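PDB 6JU8: tyrosinase from Aspergillus oryzae, which probably oxidises L-tyrosine and L-dopa to L-dopaquinone with molecular oxygen at a dinuclear copper centre, a step of melanin biosynthesis. Local coordinates for residues A[29-32]-A[33-37]; A[104-107]-A[108-112]; A[370-373]-A[374-378]. The protein carries 1 engineered substitution. All blocks are in the same frame, centred on the assembly; numbering follows the deposited sequence.

Contacts 2 and 3 lie on two helices, 103-129 and 371-389, that each bring one histidine to the dinuclear copper site; contact 1 is at the end of the peripheral helix 26-34. The centres of contacts 2 and 3 are about 11 Å apart and the two touch directly: the ring of His107 stacks on that of His376, with His107 CD2 3.2 Å from His376 CE1, and Tyr110 CZ lies 3.3 Å from Trp373 CH2. One water is bound to both copper ions and so belongs to both contacts. Contact 1 touches neither; its centre is about 28 Å from that of contact 2 and about 20 Å from that of contact 3.

Contact 1: A[29-32]-A[33-37]; sequences WYLE and QTSAG
Thr34 sits over one face of the Tyr30 ring and uses both of its branches there. Its methyl CG2 rests 3.9 Å from the centroid of the Tyr30 ring, a CH-pi contact offset toward the rim, while OG1 turns back to donate a hydrogen bond to Tyr30 O (2.8 Å). With chi1 at 60°, OG1 stands between the backbone N and the carbonyl carbon of its own residue, and it meets the Tyr30 carbonyl from above the plane, 38° out of it. On another side of the helix, Gln33 places CG over the face of the Trp29 indole, 4.0 Å from the centroid of its five-membered ring. The Gln33 chain bends beyond CB, and its amide plane is only 13° from that of the indole. Polar ends are held elsewhere: Gln33 OE1 by Leu43 N, Trp29 NE1 by Gln42, and Tyr30 OH by Asp249 of the second subunit. Gln33 N still donates to Trp29 O (2.9 Å), the regular i to i+4 bond. These residues form the last part of the short helix 26-34, one side of which packs on helix 41-55, with Tyr30 reaching the second subunit.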
loop_
_atom_site.group_PDB
_atom_site.type_symbol
_atom_site.label_atom_id
_atom_site.label_comp_id
_atom_site.label_asym_id
_atom_site.label_seq_id
_atom_site.Cartn_x
_atom_site.Cartn_y
_atom_site.Cartn_z
ATOM N N TRP A 29 7.754 5.183 21.597
ATOM C CA TRP A 29 6.552 5.863 22.077
ATOM C C TRP A 29 5.300 5.085 21.724
ATOM O O TRP A 29 4.419 4.919 22.576
ATOM C CB TRP A 29 6.519 7.255 21.455
ATOM C CG TRP A 29 5.330 8.086 21.756
ATOM C CD1 TRP A 29 5.046 8.827 22.864
ATOM C CD2 TRP A 29 4.226 8.296 20.851
ATOM N NE1 TRP A 29 3.836 9.464 22.721
ATOM C CE2 TRP A 29 3.302 9.155 21.495
ATOM C CE3 TRP A 29 3.943 7.814 19.578
ATOM C CZ2 TRP A 29 2.114 9.539 20.880
ATOM C CZ3 TRP A 29 2.771 8.186 18.956
ATOM C CH2 TRP A 29 1.873 9.050 19.623
ATOM N N TYR A 30 5.209 4.575 20.497
ATOM C CA TYR A 30 4.034 3.806 20.103
ATOM C C TYR A 30 3.916 2.571 20.986
ATOM O O TYR A 30 2.818 2.243 21.449
ATOM C CB TYR A 30 4.096 3.432 18.602
ATOM C CG TYR A 30 2.842 2.639 18.232
ATOM C CD1 TYR A 30 1.621 3.296 18.143
ATOM C CD2 TYR A 30 2.870 1.269 18.037
ATOM C CE1 TYR A 30 0.449 2.635 17.821
ATOM C CE2 TYR A 30 1.695 0.594 17.729
ATOM C CZ TYR A 30 0.504 1.273 17.624
ATOM O OH TYR A 30 -0.678 0.619 17.344
ATOM N N LEU A 31 5.034 1.892 21.257
ATOM C CA LEU A 31 4.933 0.688 22.100
ATOM C C LEU A 31 4.608 1.072 23.530
ATOM O O LEU A 31 3.845 0.355 24.185
ATOM C CB LEU A 31 6.245 -0.113 22.021
ATOM C CG LEU A 31 6.572 -0.624 20.608
ATOM C CD1 LEU A 31 7.937 -1.278 20.551
ATOM C CD2 LEU A 31 5.505 -1.579 20.085
ATOM N N GLU A 32 5.129 2.178 24.047
ATOM C CA GLU A 32 4.772 2.612 25.403
ATOM C C GLU A 32 3.261 2.872 25.465
ATOM O O GLU A 32 2.576 2.551 26.436
ATOM C CB GLU A 32 5.499 3.896 25.787
ATOM C CG GLU A 32 6.989 3.957 25.945
ATOM C CD GLU A 32 7.559 5.362 26.067
ATOM O OE1 GLU A 32 6.843 6.370 26.275
ATOM O OE2 GLU A 32 8.801 5.491 25.947
ATOM N N GLN A 33 2.735 3.509 24.412
ATOM C CA GLN A 33 1.320 3.862 24.381
ATOM C C GLN A 33 0.440 2.614 24.328
ATOM O O GLN A 33 -0.667 2.673 24.861
ATOM C CB GLN A 33 1.014 4.769 23.184
ATOM C CG GLN A 33 1.669 6.154 23.295
ATOM C CD GLN A 33 0.938 7.011 24.317
ATOM O OE1 GLN A 33 -0.253 7.256 24.138
ATOM N NE2 GLN A 33 1.634 7.387 25.386
ATOM N N THR A 34 0.876 1.545 23.675
ATOM C CA THR A 34 -0.006 0.445 23.322
ATOM C C THR A 34 0.387 -0.902 23.913
ATOM O O THR A 34 -0.434 -1.819 23.840
ATOM C CB THR A 34 -0.079 0.232 21.783
ATOM O OG1 THR A 34 1.223 -0.071 21.264
ATOM C CG2 THR A 34 -0.584 1.486 21.103
ATOM N N SER A 35 1.627 -1.086 24.350
ATOM C CA SER A 35 2.115 -2.454 24.565
ATOM C C SER A 35 1.687 -2.923 25.945
ATOM O O SER A 35 1.139 -4.009 26.139
ATOM C CB SER A 35 3.639 -2.511 24.445
ATOM O OG SER A 35 4.044 -2.722 23.109
ATOM N N ALA A 36 1.975 -2.031 26.891
ATOM C CA ALA A 36 1.880 -2.394 28.304
ATOM C C ALA A 36 0.590 -1.862 28.921
ATOM O O ALA A 36 0.649 -1.218 29.972
ATOM C CB ALA A 36 3.088 -1.876 29.069
ATOM N N GLY A 37 -0.525 -2.143 28.259
ATOM C CA GLY A 37 -1.805 -1.540 28.607
ATOM C C GLY A 37 -2.256 -0.522 27.574
ATOM O O GLY A 37 -1.503 -0.103 26.679
#

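Contact 2: A[104-107]-A[108-112]; sequences PTWH and RVYVT. With CU (copper (II) ion), chain C.
Trp106 and Tyr110, one helical turn apart, run alongside each other off the same flank of the helix. Packing is tight here: Trp106 CZ3 comes within 3.4 Å of Tyr110 CD2, and CH2 of the indole lies over one face of the phenol ring, toward its rim. The planes meet obliquely at 46°. Both side chains have CG trans to the backbone N (chi1 -173° and -165°), which sends them off in the same direction. His107 turns an imidazole face to Trp106, whose CE3 sits over its centre, and its NE2 binds the copper at 2.0 Å. Phe103 O receives a hydrogen bond from ND1 and so helps fix the rotation of the ring. The looser part is the flank of Arg108 and Val109, where the segments meet mainly through backbone, as in the bond from Arg108 N to Pro104 O (2.9 Å). Even this flank is buried, with no solvent side: Arg108 NE pairs with Asp380, and NH1 with Val429 O and Gln387. The one water is a ligand, bound to copper at 1.9 Å. With His71 and His98 completing the protein ligands of this copper, the turn forms part of the first half of the type 3 dicopper site of tyrosinases.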
loop_
_atom_site.group_PDB
_atom_site.type_symbol
_atom_site.label_atom_id
_atom_site.label_comp_id
_atom_site.label_asym_id
_atom_site.label_seq_id
_atom_site.Cartn_x
_atom_site.Cartn_y
_atom_site.Cartn_z
ATOM N N PRO A 104 20.011 23.256 8.832
ATOM C CA PRO A 104 19.507 22.675 10.094
ATOM C C PRO A 104 18.681 23.648 10.904
ATOM O O PRO A 104 17.753 23.227 11.617
ATOM C CB PRO A 104 20.799 22.311 10.851
ATOM C CG PRO A 104 21.839 22.189 9.765
ATOM C CD PRO A 104 21.492 23.284 8.775
ATOM N N THR A 105 19.028 24.951 10.866
ATOM C CA THR A 105 18.315 25.869 11.770
ATOM C C THR A 105 16.974 26.280 11.204
ATOM O O THR A 105 15.979 26.396 11.947
ATOM C CB THR A 105 19.200 27.086 12.103
ATOM O OG1 THR A 105 19.705 27.577 10.858
ATOM C CG2 THR A 105 20.361 26.650 12.995
ATOM N N TRP A 106 16.894 26.458 9.879
ATOM C CA TRP A 106 15.554 26.701 9.297
ATOM C C TRP A 106 14.633 25.559 9.666
ATOM O O TRP A 106 13.485 25.755 10.101
ATOM C CB TRP A 106 15.678 26.882 7.760
ATOM C CG TRP A 106 14.348 27.310 7.194
ATOM C CD1 TRP A 106 13.945 28.604 7.004
ATOM C CD2 TRP A 106 13.273 26.480 6.772
ATOM N NE1 TRP A 106 12.661 28.642 6.484
ATOM C CE2 TRP A 106 12.237 27.338 6.341
ATOM C CE3 TRP A 106 13.071 25.088 6.733
ATOM C CZ2 TRP A 106 11.016 26.851 5.867
ATOM C CZ3 TRP A 106 11.862 24.612 6.254
ATOM C CH2 TRP A 106 10.839 25.488 5.828
ATOM N N HIS A 107 15.104 24.310 9.493
ATOM C CA HIS A 107 14.232 23.173 9.779
ATOM C C HIS A 107 13.977 23.002 11.261
ATOM O O HIS A 107 12.884 22.515 11.620
ATOM C CB HIS A 107 14.812 21.894 9.152
ATOM C CG HIS A 107 14.666 21.873 7.668
ATOM N ND1 HIS A 107 15.569 22.451 6.783
ATOM C CD2 HIS A 107 13.693 21.362 6.877
ATOM C CE1 HIS A 107 15.152 22.269 5.530
ATOM N NE2 HIS A 107 14.004 21.618 5.557
ATOM N N ARG A 108 14.878 23.424 12.147
ATOM C CA ARG A 108 14.621 23.370 13.580
ATOM C C ARG A 108 13.380 24.188 13.894
ATOM O O ARG A 108 12.503 23.742 14.654
ATOM C CB ARG A 108 15.844 23.881 14.353
ATOM C CG ARG A 108 15.582 23.972 15.869
ATOM C CD ARG A 108 16.883 24.082 16.668
ATOM N NE ARG A 108 17.608 22.818 16.668
ATOM C CZ ARG A 108 18.846 22.624 17.075
ATOM N NH1 ARG A 108 19.598 23.600 17.577
ATOM N NH2 ARG A 108 19.370 21.400 16.984
ATOM N N VAL A 109 13.292 25.400 13.322
ATOM C CA VAL A 109 12.117 26.244 13.576
ATOM C C VAL A 109 10.880 25.637 12.940
ATOM O O VAL A 109 9.785 25.640 13.537
ATOM C CB VAL A 109 12.360 27.679 13.071
ATOM C CG1 VAL A 109 11.137 28.558 13.371
ATOM C CG2 VAL A 109 13.589 28.340 13.695
ATOM N N TYR A 110 10.992 25.089 11.732
ATOM C CA TYR A 110 9.833 24.511 11.031
ATOM C C TYR A 110 9.226 23.377 11.833
ATOM O O TYR A 110 7.990 23.318 11.977
ATOM C CB TYR A 110 10.297 24.013 9.672
ATOM C CG TYR A 110 9.238 23.697 8.646
ATOM C CD1 TYR A 110 8.027 24.365 8.573
ATOM C CD2 TYR A 110 9.489 22.702 7.696
ATOM C CE1 TYR A 110 7.082 24.067 7.601
ATOM C CE2 TYR A 110 8.573 22.410 6.690
ATOM C CZ TYR A 110 7.358 23.083 6.662
ATOM O OH TYR A 110 6.475 22.761 5.654
ATOM N N VAL A 111 10.072 22.480 12.352
ATOM C CA VAL A 111 9.556 21.345 13.138
ATOM C C VAL A 111 8.875 21.849 14.413
ATOM O O VAL A 111 7.835 21.318 14.817
ATOM C CB VAL A 111 10.694 20.377 13.473
ATOM C CG1 VAL A 111 10.243 19.296 14.474
ATOM C CG2 VAL A 111 11.212 19.703 12.205
ATOM N N THR A 112 9.425 22.889 15.034
ATOM C CA THR A 112 8.840 23.452 16.246
ATOM C C THR A 112 7.492 24.096 15.940
ATOM O O THR A 112 6.550 23.993 16.737
ATOM C CB THR A 112 9.790 24.502 16.836
ATOM O OG1 THR A 112 10.990 23.837 17.256
ATOM C CG2 THR A 112 9.209 25.176 18.073
HETATM CU CU CU C . 13.447 21.092 3.714
HETATM O O HOH W 1 13.548 19.173 3.560
#

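Contact 3: A[370-373]-A[374-378]; sequences PIFW and LHHCN. With CU (copper (II) ion), chain D.
Phe372 lays one ring face against the imidazole of His376, whose CD2 stands 3.4 Å above the phenyl plane, offset toward the rim. The nearest atoms are Phe372 CZ and His376 CD2, 3.5 Å apart, and the two planes are inclined at 38°. Two different conformers bring the rings together from successive turns. Phe372 has CG opposite the backbone N (chi1 174°), which carries the phenyl along the helix toward His376, whereas the first torsion of His376 is -90°, some way off the staggered position nearest it. His376 NE2 binds the copper at 1.9 Å, and coordination may be what holds this torsion there; the backbone is regular, with His376 N bonded to Phe372 O. Trp373 has CG anti to its carbonyl carbon, and Phe372 CD1 stands 3.8 Å above the indole plane, over its centre. The phenyl thus gives a face to His376 and its CD1 edge to the indole, while Tyr64 OH pairs with Trp373 NE1. His332 and His336 of helix 328-340 complete the protein ligands of this copper, and together with His376 they form the second half of the type 3 dicopper centre that tyrosinases share with catechol oxidases and haemocyanins.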
loop_
_atom_site.group_PDB
_atom_site.type_symbol
_atom_site.label_atom_id
_atom_site.label_comp_id
_atom_site.label_asym_id
_atom_site.label_seq_id
_atom_site.Cartn_x
_atom_site.Cartn_y
_atom_site.Cartn_z
ATOM N N PRO A 370 3.180 12.914 5.896
ATOM C CA PRO A 370 3.369 13.113 7.344
ATOM C C PRO A 370 4.682 12.588 7.897
ATOM O O PRO A 370 5.123 13.060 8.958
ATOM C CB PRO A 370 2.164 12.346 7.942
ATOM C CG PRO A 370 1.102 12.505 6.876
ATOM C CD PRO A 370 1.848 12.293 5.572
ATOM N N ILE A 371 5.335 11.601 7.263
ATOM C CA ILE A 371 6.639 11.175 7.760
ATOM C C ILE A 371 7.705 12.264 7.630
ATOM O O ILE A 371 8.729 12.209 8.325
ATOM C CB ILE A 371 7.122 9.878 7.084
ATOM C CG1 ILE A 371 8.163 9.175 7.967
ATOM C CG2 ILE A 371 7.607 10.132 5.666
ATOM C CD1 ILE A 371 8.653 7.850 7.426
ATOM N N PHE A 372 7.515 13.239 6.744
ATOM C CA PHE A 372 8.443 14.354 6.581
ATOM C C PHE A 372 8.861 14.902 7.941
ATOM O O PHE A 372 10.040 15.145 8.227
ATOM C CB PHE A 372 7.778 15.468 5.758
ATOM C CG PHE A 372 8.608 16.725 5.668
ATOM C CD1 PHE A 372 8.495 17.708 6.646
ATOM C CD2 PHE A 372 9.489 16.909 4.604
ATOM C CE1 PHE A 372 9.275 18.856 6.564
ATOM C CE2 PHE A 372 10.249 18.047 4.502
ATOM C CZ PHE A 372 10.122 19.018 5.490
ATOM N N TRP A 373 7.880 15.159 8.797
ATOM C CA TRP A 373 8.120 15.861 10.048
ATOM C C TRP A 373 8.861 14.986 11.043
ATOM O O TRP A 373 9.626 15.478 11.862
ATOM C CB TRP A 373 6.754 16.279 10.607
ATOM C CG TRP A 373 5.902 16.994 9.594
ATOM C CD1 TRP A 373 4.950 16.440 8.775
ATOM C CD2 TRP A 373 5.905 18.403 9.301
ATOM N NE1 TRP A 373 4.377 17.411 7.981
ATOM C CE2 TRP A 373 4.945 18.628 8.299
ATOM C CE3 TRP A 373 6.633 19.506 9.798
ATOM C CZ2 TRP A 373 4.688 19.897 7.786
ATOM C CZ3 TRP A 373 6.378 20.771 9.281
ATOM C CH2 TRP A 373 5.405 20.964 8.272
ATOM N N LEU A 374 8.605 13.681 10.969
ATOM C CA LEU A 374 9.288 12.711 11.845
ATOM C C LEU A 374 10.735 12.525 11.439
ATOM O O LEU A 374 11.624 12.451 12.296
ATOM C CB LEU A 374 8.525 11.387 11.790
ATOM C CG LEU A 374 7.029 11.437 12.088
ATOM C CD1 LEU A 374 6.435 10.038 11.976
ATOM C CD2 LEU A 374 6.713 12.056 13.445
ATOM N N HIS A 375 10.965 12.516 10.131
ATOM C CA HIS A 375 12.335 12.559 9.601
ATOM C C HIS A 375 13.047 13.817 10.074
ATOM O O HIS A 375 14.169 13.772 10.611
ATOM C CB HIS A 375 12.259 12.505 8.071
ATOM C CG HIS A 375 13.577 12.570 7.379
ATOM N ND1 HIS A 375 14.682 11.862 7.796
ATOM C CD2 HIS A 375 13.920 13.237 6.234
ATOM C CE1 HIS A 375 15.668 12.121 6.941
ATOM N NE2 HIS A 375 15.249 12.950 5.986
ATOM N N HIS A 376 12.408 14.989 9.863
ATOM C CA HIS A 376 13.088 16.212 10.278
ATOM C C HIS A 376 13.216 16.324 11.783
ATOM O O HIS A 376 14.159 16.960 12.259
ATOM C CB HIS A 376 12.378 17.441 9.671
ATOM C CG HIS A 376 13.026 17.707 8.328
ATOM N ND1 HIS A 376 14.270 18.296 8.257
ATOM C CD2 HIS A 376 12.707 17.335 7.070
ATOM C CE1 HIS A 376 14.655 18.332 6.993
ATOM N NE2 HIS A 376 13.713 17.747 6.230
ATOM N N CYS A 377 12.351 15.687 12.557
ATOM C CA CYS A 377 12.558 15.650 13.992
ATOM C C CYS A 377 13.848 14.904 14.320
ATOM O O CYS A 377 14.659 15.380 15.151
ATOM C CB CYS A 377 11.289 15.092 14.669
ATOM S SG CYS A 377 11.426 15.356 16.466
ATOM N N ASN A 378 14.144 13.801 13.623
ATOM C CA ASN A 378 15.438 13.156 13.847
ATOM C C ASN A 378 16.600 13.964 13.286
ATOM O O ASN A 378 17.684 13.956 13.882
ATOM C CB ASN A 378 15.501 11.735 13.254
ATOM C CG ASN A 378 16.655 10.966 13.879
ATOM O OD1 ASN A 378 16.825 10.997 15.112
ATOM N ND2 ASN A 378 17.470 10.296 13.083
HETATM CU CU CU D . 13.880 17.126 4.486
HETATM O O HOH W 1 13.548 19.173 3.560
#